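Local coordinates for DUF3822 family protein (Bacteroides thetaiotaomicron VPI-5482, PDB 3HRG) that is of unknown function but has an actin-like ATPase fold, which hints at nucleotide binding that remains unproven, at residues F5-Q10 with Y64-R68; K9-L13 with S25-I30; N104-Y109 with I120-S126; S160-Y164 with Y175-R179. All coordinates share one frame; numbering follows the deposited sequence.

Contact 1 of 4, residues F5-Q10 with Y64-R68. With EDO (1,2-ethanediol), chain C.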
# COMPACT_ATOMS: atom_id res chain seq x y z
N PHE A 5 -16.99 -19.84 -8.87
CA PHE A 5 -16.87 -19.83 -7.41
C PHE A 5 -16.81 -21.21 -6.75
O PHE A 5 -16.32 -21.31 -5.60
CB PHE A 5 -17.93 -18.95 -6.76
CG PHE A 5 -17.71 -17.51 -7.00
CD1 PHE A 5 -16.81 -16.78 -6.22
CD2 PHE A 5 -18.37 -16.86 -8.02
CE1 PHE A 5 -16.59 -15.43 -6.47
CE2 PHE A 5 -18.15 -15.52 -8.25
CZ PHE A 5 -17.27 -14.81 -7.46
N THR A 6 -17.25 -22.24 -7.45
CA THR A 6 -17.14 -23.60 -6.89
C THR A 6 -15.68 -24.07 -6.88
O THR A 6 -15.39 -25.06 -6.23
CB THR A 6 -18.05 -24.64 -7.58
OG1 THR A 6 -17.60 -24.91 -8.92
CG2 THR A 6 -19.46 -24.14 -7.58
N LYS A 7 -14.78 -23.35 -7.58
CA LYS A 7 -13.34 -23.66 -7.57
C LYS A 7 -12.57 -22.73 -6.60
O LYS A 7 -11.33 -22.70 -6.63
CB LYS A 7 -12.77 -23.57 -8.98
CG LYS A 7 -13.36 -24.58 -9.99
CD LYS A 7 -12.91 -24.32 -11.44
CE LYS A 7 -13.40 -25.40 -12.42
NZ LYS A 7 -12.88 -26.75 -12.01
N SER A 8 -13.29 -22.00 -5.74
CA SER A 8 -12.66 -21.04 -4.82
C SER A 8 -11.52 -21.61 -3.96
O SER A 8 -10.56 -20.88 -3.66
CB SER A 8 -13.69 -20.39 -3.90
OG SER A 8 -14.29 -21.37 -3.07
N LYS A 9 -11.61 -22.90 -3.60
CA LYS A 9 -10.57 -23.55 -2.79
C LYS A 9 -9.20 -23.63 -3.47
O LYS A 9 -8.20 -23.93 -2.80
CB LYS A 9 -11.01 -24.95 -2.31
CG LYS A 9 -12.10 -24.84 -1.24
CD LYS A 9 -12.57 -26.18 -0.69
CE LYS A 9 -13.40 -26.95 -1.71
NZ LYS A 9 -14.67 -26.21 -2.00
N GLN A 10 -9.15 -23.39 -4.78
CA GLN A 10 -7.88 -23.29 -5.49
C GLN A 10 -7.38 -21.85 -5.70
O GLN A 10 -6.27 -21.65 -6.18
CB GLN A 10 -8.01 -23.93 -6.87
CG GLN A 10 -8.02 -25.44 -6.79
CD GLN A 10 -8.13 -26.06 -8.14
OE1 GLN A 10 -9.11 -25.83 -8.86
NE2 GLN A 10 -7.10 -26.88 -8.51
N TYR A 64 -17.02 -17.87 0.95
CA TYR A 64 -16.50 -19.08 0.27
C TYR A 64 -15.11 -19.40 0.85
O TYR A 64 -14.46 -18.52 1.44
CB TYR A 64 -16.42 -18.86 -1.27
CG TYR A 64 -17.71 -19.04 -2.07
CD1 TYR A 64 -18.67 -18.03 -2.17
CD2 TYR A 64 -17.98 -20.26 -2.73
CE1 TYR A 64 -19.90 -18.22 -2.85
CE2 TYR A 64 -19.17 -20.47 -3.45
CZ TYR A 64 -20.12 -19.44 -3.51
OH TYR A 64 -21.27 -19.67 -4.22
N SER A 65 -14.64 -20.63 0.70
CA SER A 65 -13.30 -20.99 1.16
C SER A 65 -12.30 -20.79 0.04
O SER A 65 -12.51 -21.26 -1.07
CB SER A 65 -13.24 -22.43 1.63
OG SER A 65 -14.16 -22.59 2.69
N TYR A 66 -11.21 -20.09 0.35
CA TYR A 66 -10.12 -19.81 -0.60
C TYR A 66 -8.86 -20.55 -0.19
O TYR A 66 -8.73 -20.96 0.95
CB TYR A 66 -9.87 -18.31 -0.68
CG TYR A 66 -11.07 -17.61 -1.25
CD1 TYR A 66 -11.26 -17.55 -2.63
CD2 TYR A 66 -12.06 -17.09 -0.43
CE1 TYR A 66 -12.41 -16.94 -3.18
CE2 TYR A 66 -13.22 -16.50 -0.97
CZ TYR A 66 -13.39 -16.42 -2.33
OH TYR A 66 -14.52 -15.84 -2.89
N LYS A 67 -7.98 -20.79 -1.15
CA LYS A 67 -6.71 -21.45 -0.87
C LYS A 67 -5.85 -20.54 -0.00
O LYS A 67 -5.19 -21.01 0.91
CB LYS A 67 -5.92 -21.73 -2.15
CG LYS A 67 -4.65 -22.56 -1.90
CD LYS A 67 -3.91 -22.80 -3.18
CE LYS A 67 -2.62 -23.60 -2.98
NZ LYS A 67 -2.90 -25.02 -2.60
N ARG A 68 -5.91 -19.24 -0.30
CA ARG A 68 -5.12 -18.24 0.40
C ARG A 68 -5.86 -16.92 0.46
O ARG A 68 -6.61 -16.58 -0.47
CB ARG A 68 -3.78 -18.04 -0.31
CG ARG A 68 -2.93 -16.91 0.27
CD ARG A 68 -1.57 -16.81 -0.35
NE ARG A 68 -0.76 -18.00 -0.10
CZ ARG A 68 0.55 -18.03 -0.31
NH1 ARG A 68 1.16 -16.92 -0.73
NH2 ARG A 68 1.25 -19.13 -0.08
C1 EDO C . -7.06 -18.92 5.56
O1 EDO C . -7.87 -18.68 6.72
C2 EDO C . -7.76 -18.56 4.27
O2 EDO C . -8.18 -19.75 3.59
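One face of the Y64 ring is taken by F5, whose CB sits 3.8 Å above the plane, off the ring centre, in a CH-pi contact; the two rings themselves meet obliquely, their planes 40° apart. The F5 ring in turn has Y66 OH at its edge, 4.1 Å from CD1. S8 OG, set by a chi1 of 63° so that it is flanked by both backbone branches, donates a hydrogen bond of 2.7 Å to S65 O, arriving tilted from the carbonyl plane. S8 CB rests 3.7 Å from Y66 CE1, and S8 O receives a nearly straight CA-H...O contact from Y66 CA. The Y66 hydroxyl finds its hydrogen bond at F61 O, so the ring spans from S8 to the F61 backbone; an alanine here would probably leave F61 O without that donor and open a gap beside F5 and S8. A 1,2-ethanediol, probably from the crystallisation liquor, donates to Y66 O. The 3-10 turn ahead of strand 12-17 is therefore joined to the loop ahead of strand 68-73 by aromatic packing and by one directed side-chain bond, from a buried serine to a main-chain carbonyl.

Contact 2 of 4, residues K9-L13 with S25-I30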
# COMPACT_ATOMS: atom_id res chain seq x y z
N LYS A 9 -11.61 -22.90 -3.60
CA LYS A 9 -10.57 -23.55 -2.79
C LYS A 9 -9.20 -23.63 -3.47
O LYS A 9 -8.20 -23.93 -2.80
CB LYS A 9 -11.01 -24.95 -2.31
CG LYS A 9 -12.10 -24.84 -1.24
CD LYS A 9 -12.57 -26.18 -0.69
CE LYS A 9 -13.40 -26.95 -1.71
NZ LYS A 9 -14.67 -26.21 -2.00
N GLN A 10 -9.15 -23.39 -4.78
CA GLN A 10 -7.88 -23.29 -5.49
C GLN A 10 -7.38 -21.85 -5.70
O GLN A 10 -6.27 -21.65 -6.18
CB GLN A 10 -8.01 -23.93 -6.87
CG GLN A 10 -8.02 -25.44 -6.79
CD GLN A 10 -8.13 -26.06 -8.14
OE1 GLN A 10 -9.11 -25.83 -8.86
NE2 GLN A 10 -7.10 -26.88 -8.51
N TYR A 11 -8.20 -20.87 -5.32
CA TYR A 11 -7.93 -19.48 -5.63
C TYR A 11 -7.51 -18.64 -4.42
O TYR A 11 -7.70 -19.04 -3.27
CB TYR A 11 -9.13 -18.83 -6.32
CG TYR A 11 -9.68 -19.55 -7.53
CD1 TYR A 11 -8.89 -20.35 -8.35
CD2 TYR A 11 -11.00 -19.34 -7.91
CE1 TYR A 11 -9.43 -20.99 -9.49
CE2 TYR A 11 -11.54 -19.96 -9.06
CZ TYR A 11 -10.75 -20.78 -9.84
OH TYR A 11 -11.29 -21.41 -10.96
N THR A 12 -6.92 -17.49 -4.74
CA THR A 12 -6.40 -16.56 -3.75
C THR A 12 -7.29 -15.33 -3.73
O THR A 12 -7.53 -14.74 -4.77
CB THR A 12 -4.93 -16.17 -4.05
OG1 THR A 12 -4.10 -17.33 -3.96
CG2 THR A 12 -4.38 -15.12 -3.06
N LEU A 13 -7.78 -14.98 -2.55
CA LEU A 13 -8.57 -13.77 -2.35
C LEU A 13 -7.65 -12.70 -1.78
O LEU A 13 -6.98 -12.96 -0.79
CB LEU A 13 -9.65 -14.01 -1.31
CG LEU A 13 -10.55 -12.84 -0.88
CD1 LEU A 13 -11.32 -12.33 -2.10
CD2 LEU A 13 -11.47 -13.27 0.26
N SER A 25 -9.98 -8.89 -4.89
CA SER A 25 -9.67 -9.54 -6.15
C SER A 25 -9.44 -11.03 -5.91
O SER A 25 -8.99 -11.44 -4.84
CB SER A 25 -8.47 -8.94 -6.84
OG SER A 25 -7.33 -9.13 -6.05
N ILE A 26 -9.75 -11.81 -6.92
CA ILE A 26 -9.61 -13.26 -6.90
C ILE A 26 -8.60 -13.60 -7.99
O ILE A 26 -8.76 -13.17 -9.13
CB ILE A 26 -11.00 -13.95 -7.07
CG1 ILE A 26 -11.85 -13.67 -5.83
CG2 ILE A 26 -10.81 -15.44 -7.25
CD1 ILE A 26 -13.19 -14.38 -5.79
N TYR A 27 -7.55 -14.33 -7.62
CA TYR A 27 -6.49 -14.77 -8.49
C TYR A 27 -6.55 -16.29 -8.64
O TYR A 27 -6.61 -17.02 -7.65
CB TYR A 27 -5.12 -14.35 -7.94
CG TYR A 27 -3.94 -15.00 -8.64
CD1 TYR A 27 -3.54 -14.59 -9.90
CD2 TYR A 27 -3.23 -16.02 -8.03
CE1 TYR A 27 -2.47 -15.19 -10.55
CE2 TYR A 27 -2.16 -16.63 -8.66
CZ TYR A 27 -1.79 -16.21 -9.92
OH TYR A 27 -0.74 -16.83 -10.53
N ASN A 28 -6.54 -16.73 -9.90
CA ASN A 28 -6.58 -18.13 -10.31
C ASN A 28 -5.19 -18.52 -10.77
O ASN A 28 -4.78 -18.07 -11.82
CB ASN A 28 -7.60 -18.31 -11.45
CG ASN A 28 -7.71 -19.75 -11.95
OD1 ASN A 28 -6.86 -20.59 -11.63
ND2 ASN A 28 -8.73 -20.04 -12.74
N PRO A 29 -4.45 -19.33 -9.98
CA PRO A 29 -3.10 -19.73 -10.44
C PRO A 29 -3.12 -20.85 -11.46
O PRO A 29 -2.11 -21.07 -12.12
CB PRO A 29 -2.43 -20.27 -9.17
CG PRO A 29 -3.57 -20.87 -8.40
CD PRO A 29 -4.78 -19.94 -8.68
N ILE A 30 -4.24 -21.57 -11.58
CA ILE A 30 -4.36 -22.71 -12.50
C ILE A 30 -4.32 -22.22 -13.94
O ILE A 30 -3.51 -22.71 -14.73
CB ILE A 30 -5.66 -23.57 -12.24
CG1 ILE A 30 -5.72 -24.08 -10.79
CG2 ILE A 30 -5.69 -24.73 -13.17
CD1 ILE A 30 -4.47 -24.88 -10.31
O HOH W 1 -9.65 -23.13 -12.44
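Y11 CG lies anti to its own carbonyl carbon (chi1 -52°) and N28 CG is anti to the backbone N (chi1 179°), which brings the tyrosine ring and the asparagine amide together at the open end of a beta hairpin, strands 12-17 and 22-28 of the five-stranded mixed sheet. The ring and amide planes are 39° apart, and Y11 CE1 comes within 3.2 Å of N28 CG. N28 CB makes an off-centre CH-pi contact with the same ring. Further along, Y11 CB packs on I26 CG2 at 3.9 Å, while P29 CD approaches Y11 CD1. With the ring cut back to an alanine, N28 would probably lose its aromatic neighbour and P29 its packing partner.

T12 and Y27 form the antiparallel hydrogen-bonded pair: T12 N donates to Y27 O over 3.0 Å and Y27 N returns the bond to T12 O over 2.9 Å, each donor lying in the carbonyl plane. The following pair, L13 with I26, is non-hydrogen-bonded, and L13 CD1 meets I26 CG1 on the buried face, where F5 and Y66 also touch I26. N28 OD1 accepts from N31 N, bracing the chain after the strand, and takes a weak bond from I30 N. At the edge of the Y11 ring, in its plane, one water lies 2.8 Å from Y11 OH and accepts from N28 ND2 at 3.2 Å.

Contact 3 of 4, residues N104-Y109 with I120-S126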
# COMPACT_ATOMS: atom_id res chain seq x y z
N ASN A 104 -6.35 0.55 20.77
CA ASN A 104 -6.99 -0.49 19.97
C ASN A 104 -6.20 -0.79 18.70
O ASN A 104 -6.77 -0.87 17.61
CB ASN A 104 -8.44 -0.13 19.64
CG ASN A 104 -9.27 -1.36 19.20
OD1 ASN A 104 -9.46 -2.30 20.00
ND2 ASN A 104 -9.79 -1.34 17.97
N GLU A 105 -4.87 -0.93 18.83
CA GLU A 105 -3.99 -1.20 17.69
C GLU A 105 -3.05 -2.36 17.98
O GLU A 105 -2.52 -2.47 19.06
CB GLU A 105 -3.16 0.04 17.35
CG GLU A 105 -2.22 -0.11 16.14
CD GLU A 105 -1.56 1.19 15.75
OE1 GLU A 105 -0.92 1.86 16.61
OE2 GLU A 105 -1.66 1.57 14.56
N ILE A 106 -2.86 -3.21 16.98
CA ILE A 106 -1.91 -4.32 17.02
C ILE A 106 -0.76 -3.95 16.06
O ILE A 106 -1.01 -3.42 14.96
CB ILE A 106 -2.58 -5.64 16.58
CG1 ILE A 106 -3.55 -6.11 17.66
CG2 ILE A 106 -1.57 -6.74 16.34
CD1 ILE A 106 -4.27 -7.38 17.24
N VAL A 107 0.48 -4.22 16.46
CA VAL A 107 1.64 -3.96 15.61
C VAL A 107 2.12 -5.28 14.98
O VAL A 107 2.36 -6.25 15.70
CB VAL A 107 2.75 -3.29 16.38
CG1 VAL A 107 4.00 -3.12 15.46
CG2 VAL A 107 2.27 -1.93 16.95
N MSE A 108 2.25 -5.30 13.65
CA MSE A 108 2.69 -6.45 12.88
C MSE A 108 3.87 -6.01 12.03
O MSE A 108 4.20 -4.84 12.02
CB MSE A 108 1.60 -6.89 11.93
CG MSE A 108 0.22 -6.93 12.55
SE MSE A 108 -1.00 -7.80 11.36
CE MSE A 108 -0.25 -9.61 11.52
N TYR A 109 4.51 -6.95 11.35
CA TYR A 109 5.59 -6.60 10.45
C TYR A 109 5.74 -7.61 9.30
O TYR A 109 5.41 -8.77 9.45
CB TYR A 109 6.92 -6.46 11.19
CG TYR A 109 7.46 -7.72 11.75
CD1 TYR A 109 8.29 -8.54 10.99
CD2 TYR A 109 7.16 -8.13 13.05
CE1 TYR A 109 8.79 -9.74 11.50
CE2 TYR A 109 7.68 -9.28 13.57
CZ TYR A 109 8.49 -10.09 12.78
OH TYR A 109 9.01 -11.26 13.29
N ILE A 120 7.10 -2.32 9.51
CA ILE A 120 6.39 -2.49 10.77
C ILE A 120 5.12 -1.66 10.60
O ILE A 120 5.20 -0.52 10.17
CB ILE A 120 7.19 -2.03 11.98
CG1 ILE A 120 8.59 -2.66 12.01
CG2 ILE A 120 6.43 -2.36 13.24
CD1 ILE A 120 9.58 -2.00 13.06
N PHE A 121 3.95 -2.25 10.87
CA PHE A 121 2.67 -1.57 10.58
C PHE A 121 1.58 -1.87 11.62
O PHE A 121 1.55 -2.92 12.24
CB PHE A 121 2.19 -1.92 9.15
CG PHE A 121 1.78 -3.36 8.95
CD1 PHE A 121 2.72 -4.35 8.67
CD2 PHE A 121 0.43 -3.73 9.02
CE1 PHE A 121 2.33 -5.68 8.48
CE2 PHE A 121 0.05 -5.06 8.83
CZ PHE A 121 1.01 -6.03 8.55
N GLY A 122 0.69 -0.92 11.78
CA GLY A 122 -0.39 -1.06 12.74
C GLY A 122 -1.67 -1.50 12.05
O GLY A 122 -1.89 -1.20 10.87
N ILE A 123 -2.49 -2.21 12.79
CA ILE A 123 -3.80 -2.59 12.30
C ILE A 123 -4.77 -2.46 13.48
O ILE A 123 -4.44 -2.79 14.63
CB ILE A 123 -3.81 -4.03 11.71
CG1 ILE A 123 -5.18 -4.37 11.09
CG2 ILE A 123 -3.45 -5.07 12.79
CD1 ILE A 123 -5.20 -5.77 10.46
N ASP A 124 -5.97 -1.94 13.21
CA ASP A 124 -6.96 -1.82 14.27
C ASP A 124 -7.24 -3.22 14.85
O ASP A 124 -7.46 -4.17 14.10
CB ASP A 124 -8.22 -1.20 13.69
CG ASP A 124 -9.32 -1.15 14.68
OD1 ASP A 124 -9.24 -0.42 15.72
OD2 ASP A 124 -10.27 -1.88 14.42
N LYS A 125 -7.24 -3.34 16.17
CA LYS A 125 -7.42 -4.65 16.81
C LYS A 125 -8.79 -5.28 16.58
O LYS A 125 -8.88 -6.48 16.42
CB LYS A 125 -7.13 -4.56 18.31
CG LYS A 125 -7.27 -5.85 19.07
CD LYS A 125 -6.65 -5.72 20.48
CE LYS A 125 -6.84 -7.00 21.29
NZ LYS A 125 -6.21 -6.93 22.67
N SER A 126 -9.85 -4.49 16.62
CA SER A 126 -11.20 -4.98 16.34
C SER A 126 -11.26 -5.56 14.92
O SER A 126 -11.88 -6.60 14.68
CB SER A 126 -12.22 -3.85 16.45
OG SER A 126 -12.26 -3.33 17.76
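M108, a selenomethionine deposited in two conformers, runs from strand 105-112 across F121 of its hairpin partner, strand 117-124. Its CB lies 3.5 Å above the F121 ring plane, nearer the ring's margin than its middle, in a CH-pi contact. Beyond CB the path is that of one conformer and less certain: CG moves on to I123 CG2, SE comes to 3.9 Å from that same methyl while standing obliquely to the ring, 4.7 Å from its centroid, in a Met-aromatic contact, and a bend at chi3 turns CE to end the chain. F121 can lie beneath M108 because its chi1 of 68° tucks CG in between the two backbone branches. Strand 139-142 of the neighbouring sheet packs against this face, with F140 touching M108 and I123.

Backbone bonds join I106 to I123 and M108 to F121 in both directions. On the other face V107 CG1 and I120 CG2 are pressed to 3.4 Å, tighter than usual for carbons, under helix 91-96. E105 reaches past G122 to a salt bridge with R77 and a hydrogen bond with Y96.

Where strand 117-124 gives way to helix 125-134, K125 N donates to N104 O from above the carbonyl plane, and N104 ND2 bonds S126 OG at 3.2 Å. N104 ND2 also lies 2.5 Å from D124 OD1, too short for an ordinary bond, so that link is doubtful. D124 is the N-cap, its OD2 accepting from T127 N. N104 thus grips the helix start through two sound bonds, and the N-H groups there would probably favour a charged D124.

Contact 4 of 4, residues S160-Y164 with Y175-R179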
# COMPACT_ATOMS: atom_id res chain seq x y z
N SER A 160 18.77 6.87 -13.27
CA SER A 160 18.29 7.95 -12.45
C SER A 160 17.72 7.42 -11.14
O SER A 160 17.32 6.24 -11.08
CB SER A 160 17.18 8.66 -13.21
OG SER A 160 16.11 7.73 -13.50
N LYS A 161 17.71 8.25 -10.09
CA LYS A 161 17.04 7.88 -8.83
C LYS A 161 15.57 8.13 -9.08
O LYS A 161 15.19 8.95 -9.93
CB LYS A 161 17.50 8.70 -7.63
CG LYS A 161 18.97 8.56 -7.31
CD LYS A 161 19.33 9.34 -6.07
CE LYS A 161 20.82 9.30 -5.78
NZ LYS A 161 21.09 10.03 -4.50
N LYS A 162 14.73 7.43 -8.34
CA LYS A 162 13.30 7.54 -8.59
C LYS A 162 12.49 7.68 -7.32
O LYS A 162 12.79 7.06 -6.30
CB LYS A 162 12.85 6.33 -9.42
CG LYS A 162 13.47 6.34 -10.85
CD LYS A 162 13.24 5.10 -11.57
CE LYS A 162 14.01 5.03 -12.87
NZ LYS A 162 15.47 4.79 -12.68
N MSE A 163 11.50 8.56 -7.40
CA MSE A 163 10.56 8.76 -6.31
C MSE A 163 9.20 8.29 -6.82
O MSE A 163 8.72 8.80 -7.85
CB MSE A 163 10.44 10.26 -5.93
CG MSE A 163 9.41 10.49 -4.86
SE MSE A 163 9.32 12.34 -4.23
CE MSE A 163 11.04 12.48 -3.45
N TYR A 164 8.59 7.33 -6.13
CA TYR A 164 7.25 6.81 -6.47
C TYR A 164 6.33 7.30 -5.37
O TYR A 164 6.60 7.06 -4.21
CB TYR A 164 7.21 5.28 -6.55
CG TYR A 164 8.05 4.75 -7.67
CD1 TYR A 164 7.52 4.60 -8.95
CD2 TYR A 164 9.38 4.41 -7.47
CE1 TYR A 164 8.29 4.13 -10.00
CE2 TYR A 164 10.17 3.92 -8.53
CZ TYR A 164 9.63 3.81 -9.78
OH TYR A 164 10.38 3.32 -10.82
N TYR A 175 7.97 6.51 -1.75
CA TYR A 175 8.94 5.41 -1.83
C TYR A 175 10.05 5.84 -2.79
O TYR A 175 9.81 6.04 -3.99
CB TYR A 175 8.28 4.14 -2.32
CG TYR A 175 7.03 3.78 -1.55
CD1 TYR A 175 7.10 3.14 -0.31
CD2 TYR A 175 5.78 4.14 -2.03
CE1 TYR A 175 5.93 2.81 0.42
CE2 TYR A 175 4.59 3.80 -1.33
CZ TYR A 175 4.69 3.16 -0.10
OH TYR A 175 3.55 2.86 0.61
N CYS A 176 11.27 5.95 -2.27
CA CYS A 176 12.40 6.42 -3.08
C CYS A 176 13.46 5.35 -3.28
O CYS A 176 13.78 4.62 -2.34
CB CYS A 176 13.04 7.67 -2.43
SG CYS A 176 11.90 9.02 -2.34
N PHE A 177 14.05 5.33 -4.49
CA PHE A 177 15.01 4.30 -4.86
C PHE A 177 16.20 4.74 -5.66
O PHE A 177 16.13 5.70 -6.42
CB PHE A 177 14.32 3.24 -5.75
CG PHE A 177 13.22 2.50 -5.08
CD1 PHE A 177 11.92 3.01 -5.08
CD2 PHE A 177 13.48 1.31 -4.43
CE1 PHE A 177 10.90 2.29 -4.45
CE2 PHE A 177 12.47 0.61 -3.82
CZ PHE A 177 11.20 1.09 -3.82
N GLU A 178 17.27 3.96 -5.53
CA GLU A 178 18.47 4.13 -6.33
C GLU A 178 18.83 2.71 -6.75
O GLU A 178 19.18 1.90 -5.90
CB GLU A 178 19.63 4.77 -5.54
CG GLU A 178 20.92 4.90 -6.37
CD GLU A 178 22.00 5.70 -5.68
OE1 GLU A 178 21.88 6.02 -4.47
OE2 GLU A 178 22.96 6.03 -6.37
N ARG A 179 18.71 2.45 -8.06
CA ARG A 179 19.00 1.16 -8.70
C ARG A 179 18.49 -0.03 -7.87
O ARG A 179 19.23 -0.93 -7.49
CB ARG A 179 20.50 1.05 -9.01
CG ARG A 179 20.88 -0.07 -9.99
CD ARG A 179 22.35 0.01 -10.35
NE ARG A 179 22.71 -0.95 -11.38
O HOH W 2 16.38 4.01 -9.31
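Strands 162-164 and 175-178 run antiparallel, 4.7 Å apart at closest approach with their directions 158° apart, and the K162-F177 and Y164-Y175 pairs are each closed by two backbone hydrogen bonds, among them Y164 N to Y175 O at 2.8 Å. On the face bearing the aromatic residues, the rings of Y164 and F177 form an oblique pair, centroids 6.0 Å and planes 71° apart, with F177 CD1 3.8 Å from Y164 CD2. F151 of helix 144-154 stacks on Y164 and also touches F177. On the other face M163 CG, anti to the backbone N (chi1 177°), is followed by a chain bent at chi3 that lays CE 3.7 Å from C176 SG, beneath helix 193-206. K162 NZ curls back to S160 O at 2.8 Å and to S160 OG, sharing its three protons among these and the carbonyls of G158, S155 and L157, so the buried ammonium is wrapped in oxygens. K161 NZ stays 4.1 Å from E178 OE1, beyond a salt bridge, though the charges probably attract. With helices packed on both faces, this hairpin opens the second five-stranded mixed sheet, whose strand order 3-2-1-4-5 is that of the actin-like ATPase fold.

Contacts 1 and 2 form one continuous patch, their centres about 7 Å apart: they share K9 and Q10, K67 N lies 2.8 Å from Y11 O, and Y66 OH packs on I26 CD1. Contact 4 belongs to the equivalent hairpin of the other five-stranded sheet, with its centre about 32 Å from that of contact 2; the matching strand order of the two sheets suits the two-domain actin-like fold. Contact 3 lies in the separate three-stranded sheet, its centre about 26 Å from that of contact 2 and about 28 Å from that of contact 4. The E105 side chain is about 7 Å from a bound unidentified ligand, and that of Y175 about 10 Å from one.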